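Putative ferritin-like diiron-carboxylate protein TM1526 (Thermotoga maritima, PDB 1VJX) is of unknown function but belongs to the rubrerythrin family of ferritin-like proteins, and may bind metal ions and have oxidoreductase activity. Local coordinates at residues A[46-51]-A[150-155]; A[63-68]-A[132-137]. All coordinates share one frame; numbering follows the deposited sequence.

Interaction 1. Residues A[46-51]-A[150-155]; sequences KTFLEL and LEMKRE
Met152, modelled as selenomethionine, reaches from the end of helix 129-156 to Thr47 and Phe48 near the start of helix 43-68. The contact is entirely non-polar, and Met152 is the sole residue of 150-155 that takes part. Its meeting with Thr47 is tip to tip: the methyl CG2 of Thr47 lies 3.5 Å from SE of Met152. The torsion of OG1 (chi1 -87°) leaves this methyl anti to the backbone N of Thr47 and directed at the partner, and OG1 is turned back along its own helix, where it makes a weak hydrogen bond to the carbonyl oxygen of Glu43.

The two segments are antiparallel members of the four-helix bundle that defines the ferritin-like fold. Their CA atoms come nearest at Thr47 and Met152, 9.8 Å apart; the side chain of Met152 covers about half of that distance and CG2 of Thr47 meets it.

The second kind of interaction is a Met-aromatic contact. SE of Met152 stands 5.1 Å from the centroid of the Phe48 ring, obliquely placed at 29° from the ring normal. The terminal methyl makes the closer approach, with Met152 CE 3.7 Å from Phe48 CZ and 4.0 Å from Phe48 CE2, so it is the far end of the ring that is touched. The bend at chi3 of Met152 (77°), after an extended chi2, turns CE out of the line of the chain toward the ring. Leu101 of helix 101-125 packs on both Phe48 and Met152, while Tyr33 and Leu36 of helix 15-36 also pack against Phe48.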
loop_
_atom_site.group_PDB
_atom_site.type_symbol
_atom_site.label_atom_id
_atom_site.label_comp_id
_atom_site.label_asym_id
_atom_site.label_seq_id
_atom_site.Cartn_x
_atom_site.Cartn_y
_atom_site.Cartn_z
ATOM N N LYS A 46 -15.539 -9.863 -3.741
ATOM C CA LYS A 46 -15.572 -8.772 -4.709
ATOM C C LYS A 46 -14.775 -7.570 -4.178
ATOM O O LYS A 46 -14.068 -6.907 -4.920
ATOM C CB LYS A 46 -17.037 -8.421 -5.024
ATOM C CG LYS A 46 -17.319 -7.239 -5.978
ATOM C CD LYS A 46 -18.791 -6.763 -5.795
ATOM C CE LYS A 46 -19.385 -6.066 -7.052
ATOM N NZ LYS A 46 -20.838 -5.675 -6.881
ATOM N N THR A 47 -14.890 -7.322 -2.881
ATOM C CA THR A 47 -14.202 -6.198 -2.274
ATOM C C THR A 47 -12.704 -6.410 -2.376
ATOM O O THR A 47 -11.988 -5.578 -2.912
ATOM C CB THR A 47 -14.671 -5.993 -0.797
ATOM O OG1 THR A 47 -15.828 -5.148 -0.789
ATOM C CG2 THR A 47 -13.653 -5.188 0.013
ATOM N N PHE A 48 -12.238 -7.537 -1.868
ATOM C CA PHE A 48 -10.823 -7.822 -1.858
ATOM C C PHE A 48 -10.259 -7.750 -3.272
ATOM O O PHE A 48 -9.135 -7.356 -3.461
ATOM C CB PHE A 48 -10.553 -9.204 -1.250
ATOM C CG PHE A 48 -10.670 -9.248 0.233
ATOM C CD1 PHE A 48 -10.087 -8.272 1.024
ATOM C CD2 PHE A 48 -11.354 -10.267 0.852
ATOM C CE1 PHE A 48 -10.209 -8.311 2.412
ATOM C CE2 PHE A 48 -11.465 -10.307 2.238
ATOM C CZ PHE A 48 -10.882 -9.325 3.009
ATOM N N LEU A 49 -11.041 -8.142 -4.265
ATOM C CA LEU A 49 -10.550 -8.123 -5.640
ATOM C C LEU A 49 -10.466 -6.690 -6.171
ATOM O O LEU A 49 -9.548 -6.365 -6.924
ATOM C CB LEU A 49 -11.403 -8.999 -6.560
ATOM C CG LEU A 49 -11.194 -10.500 -6.391
ATOM C CD1 LEU A 49 -12.317 -11.303 -7.092
ATOM C CD2 LEU A 49 -9.814 -10.950 -6.900
ATOM N N GLU A 50 -11.434 -5.854 -5.793
ATOM C CA GLU A 50 -11.399 -4.441 -6.151
ATOM C C GLU A 50 -10.159 -3.811 -5.557
ATOM O O GLU A 50 -9.421 -3.130 -6.255
ATOM C CB GLU A 50 -12.654 -3.701 -5.679
ATOM C CG GLU A 50 -13.740 -3.674 -6.744
ATOM C CD GLU A 50 -15.162 -3.574 -6.165
ATOM O OE1 GLU A 50 -15.308 -3.001 -5.044
ATOM O OE2 GLU A 50 -16.126 -4.061 -6.835
ATOM N N LEU A 51 -9.946 -4.059 -4.265
ATOM C CA LEU A 51 -8.790 -3.545 -3.549
ATOM C C LEU A 51 -7.509 -3.952 -4.258
ATOM O O LEU A 51 -6.626 -3.134 -4.417
ATOM C CB LEU A 51 -8.802 -3.997 -2.074
ATOM C CG LEU A 51 -9.933 -3.446 -1.191
ATOM C CD1 LEU A 51 -9.816 -3.900 0.255
ATOM C CD2 LEU A 51 -9.935 -1.955 -1.218
ATOM N N LEU A 150 -11.976 -1.091 7.883
ATOM C CA LEU A 150 -12.521 -0.869 9.223
ATOM C C LEU A 150 -14.051 -1.080 9.259
ATOM O O LEU A 150 -14.613 -1.547 10.271
ATOM C CB LEU A 150 -12.133 0.531 9.711
ATOM C CG LEU A 150 -10.626 0.739 9.949
ATOM C CD1 LEU A 150 -10.253 2.230 10.026
ATOM C CD2 LEU A 150 -10.173 -0.003 11.241
ATOM N N GLU A 151 -14.704 -0.738 8.149
ATOM C CA GLU A 151 -16.136 -0.982 7.950
ATOM C C GLU A 151 -16.454 -2.493 7.970
ATOM O O GLU A 151 -17.365 -2.922 8.646
ATOM C CB GLU A 151 -16.598 -0.319 6.633
ATOM C CG GLU A 151 -18.048 -0.569 6.226
ATOM C CD GLU A 151 -18.490 0.331 5.071
ATOM O OE1 GLU A 151 -18.273 -0.031 3.891
ATOM O OE2 GLU A 151 -19.053 1.421 5.342
HETATM N N MSE A 152 -15.681 -3.279 7.234
HETATM C CA MSE A 152 -15.789 -4.734 7.251
HETATM C C MSE A 152 -15.491 -5.316 8.635
HETATM O O MSE A 152 -16.212 -6.194 9.103
HETATM C CB MSE A 152 -14.861 -5.354 6.203
HETATM C CG MSE A 152 -15.293 -5.118 4.772
HETATM SE SE MSE A 152 -13.937 -5.695 3.479
HETATM C CE MSE A 152 -14.189 -7.647 3.521
ATOM N N LYS A 153 -14.442 -4.831 9.295
ATOM C CA LYS A 153 -14.148 -5.295 10.655
ATOM C C LYS A 153 -15.336 -5.080 11.588
ATOM O O LYS A 153 -15.760 -5.972 12.333
ATOM C CB LYS A 153 -12.938 -4.574 11.234
ATOM C CG LYS A 153 -12.448 -5.185 12.549
ATOM C CD LYS A 153 -11.299 -4.385 13.170
ATOM C CE LYS A 153 -11.126 -4.678 14.667
ATOM N NZ LYS A 153 -10.642 -6.072 14.943
ATOM N N ARG A 154 -15.848 -3.858 11.555
ATOM C CA ARG A 154 -16.883 -3.412 12.469
ATOM C C ARG A 154 -18.174 -4.175 12.226
ATOM O O ARG A 154 -18.873 -4.526 13.168
ATOM C CB ARG A 154 -17.103 -1.928 12.225
ATOM C CG ARG A 154 -17.805 -1.148 13.317
ATOM C CD ARG A 154 -18.305 0.205 12.830
ATOM N NE ARG A 154 -19.218 0.035 11.692
ATOM C CZ ARG A 154 -20.558 -0.058 11.784
ATOM N NH1 ARG A 154 -21.192 0.030 12.966
ATOM N NH2 ARG A 154 -21.280 -0.238 10.673
ATOM N N GLU A 155 -18.481 -4.427 10.958
ATOM C CA GLU A 155 -19.754 -4.999 10.545
ATOM C C GLU A 155 -19.802 -6.521 10.566
ATOM O O GLU A 155 -20.666 -7.126 11.208
ATOM C CB GLU A 155 -20.082 -4.530 9.140
ATOM C CG GLU A 155 -20.458 -3.061 9.071
ATOM C CD GLU A 155 -20.770 -2.603 7.649
ATOM O OE1 GLU A 155 -20.303 -3.292 6.667
ATOM O OE2 GLU A 155 -21.479 -1.558 7.532
#

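Interaction 2. Residues A[63-68]-A[132-137]; sequences RKMSDQ and QKTVKK
Met65, a selenomethionine, bridges to Thr134 and Val135 where the last turns of helix 43-68 run beside the first turns of helix 129-156 in the antiparallel four-helix bundle of the ferritin-like fold. Its CB points toward the partner helix, and CG, anti to the backbone N (chi1 -177°), continues the chain outward. Neither carbon meets the other segment; they serve to carry the heavier end of the side chain across. SE is the first atom to arrive: SE of Met65 lies 3.7 Å from CG2 of Val135, whose side chain is crossed at about a right angle. At SE the chain bends (chi3 -64°), and the methyl CE settles against both neighbours at once. CE of Met65 stands 3.7 Å from CG2 of Val135. The same CE of Met65 is 3.5 Å from Thr134 CB and presses on Thr134 CG2 at 3.4 Å, a tighter approach than usual for two carbons. Around this end of the bundle Leu126 packs on both Met65 and Val135, and Leu19 of helix 15-36 also touches Met65. Thr134 offers its carbon side to Met65 because its OG1 is turned to the carbonyl oxygen of Asp130, one turn back in the same helix, and hydrogen-bonded there.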
loop_
_atom_site.group_PDB
_atom_site.type_symbol
_atom_site.label_atom_id
_atom_site.label_comp_id
_atom_site.label_asym_id
_atom_site.label_seq_id
_atom_site.Cartn_x
_atom_site.Cartn_y
_atom_site.Cartn_z
ATOM N N ARG A 63 5.610 3.079 -10.527
ATOM C CA ARG A 63 6.721 2.599 -11.410
ATOM C C ARG A 63 7.008 3.676 -12.473
ATOM O O ARG A 63 8.144 4.045 -12.702
ATOM C CB ARG A 63 6.396 1.294 -12.136
ATOM C CG ARG A 63 6.340 0.051 -11.266
ATOM C CD ARG A 63 6.517 -1.281 -12.064
ATOM N NE ARG A 63 5.277 -1.654 -12.734
ATOM C CZ ARG A 63 4.289 -2.353 -12.165
ATOM N NH1 ARG A 63 4.409 -2.818 -10.933
ATOM N NH2 ARG A 63 3.180 -2.620 -12.845
ATOM N N LYS A 64 5.966 4.194 -13.107
ATOM C CA LYS A 64 6.138 5.229 -14.117
ATOM C C LYS A 64 6.872 6.419 -13.501
ATOM O O LYS A 64 7.685 7.061 -14.126
ATOM C CB LYS A 64 4.765 5.651 -14.632
ATOM C CG LYS A 64 4.766 6.341 -15.964
ATOM C CD LYS A 64 3.425 7.098 -16.187
ATOM C CE LYS A 64 3.416 7.853 -17.520
ATOM N NZ LYS A 64 2.148 7.566 -18.272
HETATM N N MSE A 65 6.564 6.687 -12.249
HETATM C CA MSE A 65 7.057 7.886 -11.552
HETATM C C MSE A 65 8.545 7.754 -11.292
HETATM O O MSE A 65 9.322 8.691 -11.579
HETATM C CB MSE A 65 6.311 8.086 -10.248
HETATM C CG MSE A 65 6.725 9.313 -9.537
HETATM SE SE MSE A 65 5.552 9.794 -7.977
HETATM C CE MSE A 65 3.703 10.206 -8.844
ATOM N N SER A 66 8.955 6.582 -10.802
ATOM C CA SER A 66 10.367 6.380 -10.508
ATOM C C SER A 66 11.247 6.397 -11.770
ATOM O O SER A 66 12.443 6.681 -11.709
ATOM C CB SER A 66 10.567 5.102 -9.699
ATOM O OG SER A 66 10.787 3.980 -10.498
ATOM N N ASP A 67 10.643 6.061 -12.897
ATOM C CA ASP A 67 11.274 6.176 -14.192
ATOM C C ASP A 67 11.347 7.610 -14.731
ATOM O O ASP A 67 12.326 8.016 -15.302
ATOM C CB ASP A 67 10.499 5.349 -15.198
ATOM C CG ASP A 67 11.268 5.151 -16.462
ATOM O OD1 ASP A 67 12.539 5.074 -16.357
ATOM O OD2 ASP A 67 10.683 5.067 -17.575
ATOM N N GLN A 68 10.285 8.381 -14.543
ATOM C CA GLN A 68 10.156 9.663 -15.245
ATOM C C GLN A 68 10.443 10.903 -14.374
ATOM O O GLN A 68 10.705 11.962 -14.915
ATOM C CB GLN A 68 8.753 9.730 -15.873
ATOM C CG GLN A 68 8.661 8.919 -17.224
ATOM C CD GLN A 68 7.203 8.772 -17.705
ATOM O OE1 GLN A 68 6.272 9.263 -17.038
ATOM N NE2 GLN A 68 7.008 8.102 -18.860
ATOM N N GLN A 132 3.603 15.318 -6.504
ATOM C CA GLN A 132 2.888 15.408 -5.224
ATOM C C GLN A 132 1.360 15.281 -5.378
ATOM O O GLN A 132 0.738 14.612 -4.595
ATOM C CB GLN A 132 3.177 16.727 -4.514
ATOM C CG GLN A 132 4.581 16.868 -4.018
ATOM C CD GLN A 132 4.785 18.148 -3.223
ATOM O OE1 GLN A 132 4.485 19.247 -3.714
ATOM N NE2 GLN A 132 5.292 18.003 -1.980
ATOM N N LYS A 133 0.757 15.908 -6.377
ATOM C CA LYS A 133 -0.700 15.755 -6.571
ATOM C C LYS A 133 -1.054 14.302 -6.919
ATOM O O LYS A 133 -2.057 13.767 -6.426
ATOM C CB LYS A 133 -1.262 16.775 -7.595
ATOM C CG LYS A 133 -2.627 16.388 -8.247
ATOM C CD LYS A 133 -3.576 17.587 -8.417
ATOM N N THR A 134 -0.191 13.635 -7.687
ATOM C CA THR A 134 -0.437 12.255 -8.109
ATOM C C THR A 134 -0.421 11.320 -6.897
ATOM O O THR A 134 -1.251 10.421 -6.766
ATOM C CB THR A 134 0.602 11.797 -9.178
ATOM O OG1 THR A 134 0.466 12.534 -10.419
ATOM C CG2 THR A 134 0.359 10.374 -9.579
ATOM N N VAL A 135 0.511 11.572 -6.002
ATOM C CA VAL A 135 0.656 10.775 -4.797
ATOM C C VAL A 135 -0.422 11.065 -3.762
ATOM O O VAL A 135 -0.814 10.158 -3.054
ATOM C CB VAL A 135 2.099 10.924 -4.164
ATOM C CG1 VAL A 135 2.230 10.098 -2.914
ATOM C CG2 VAL A 135 3.222 10.556 -5.202
ATOM N N LYS A 136 -0.874 12.308 -3.650
ATOM C CA LYS A 136 -2.027 12.630 -2.795
ATOM C C LYS A 136 -3.325 11.896 -3.207
ATOM O O LYS A 136 -4.091 11.481 -2.357
ATOM C CB LYS A 136 -2.299 14.137 -2.777
ATOM C CG LYS A 136 -3.480 14.489 -1.874
ATOM C CD LYS A 136 -3.437 15.867 -1.276
ATOM C CE LYS A 136 -4.388 15.986 -0.017
ATOM N NZ LYS A 136 -5.763 16.366 -0.391
ATOM N N LYS A 137 -3.568 11.792 -4.510
ATOM C CA LYS A 137 -4.651 10.982 -5.048
ATOM C C LYS A 137 -4.593 9.532 -4.552
ATOM O O LYS A 137 -5.599 8.991 -4.071
ATOM C CB LYS A 137 -4.633 11.036 -6.586
ATOM C CG LYS A 137 -5.963 10.644 -7.251
ATOM C CD LYS A 137 -5.872 10.750 -8.787
ATOM C CE LYS A 137 -6.814 9.756 -9.513
ATOM N NZ LYS A 137 -8.295 10.024 -9.264
#

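In the fold
Both interactions join helix 43-68 to helix 129-156, and because these helices are antiparallel, the start of each meets the end of the other. Interaction 2 is nested within the chain loop closed by interaction 1; the two lie on opposite sides of the molecule's centre, with centres about 26 Å apart. Each is a largely buried contact carried by one selenomethionine, supplied by helix 129-156 in interaction 1 and by helix 43-68 in interaction 2, and each includes a partly exposed threonine. The other partner differs: the aromatic ring at 46-51 also packs on helices 15-36 and 101-125, whereas the aliphatic Val135 shares with Met65 a neighbour, Leu126, in the loop between helices 101-125 and 129-156.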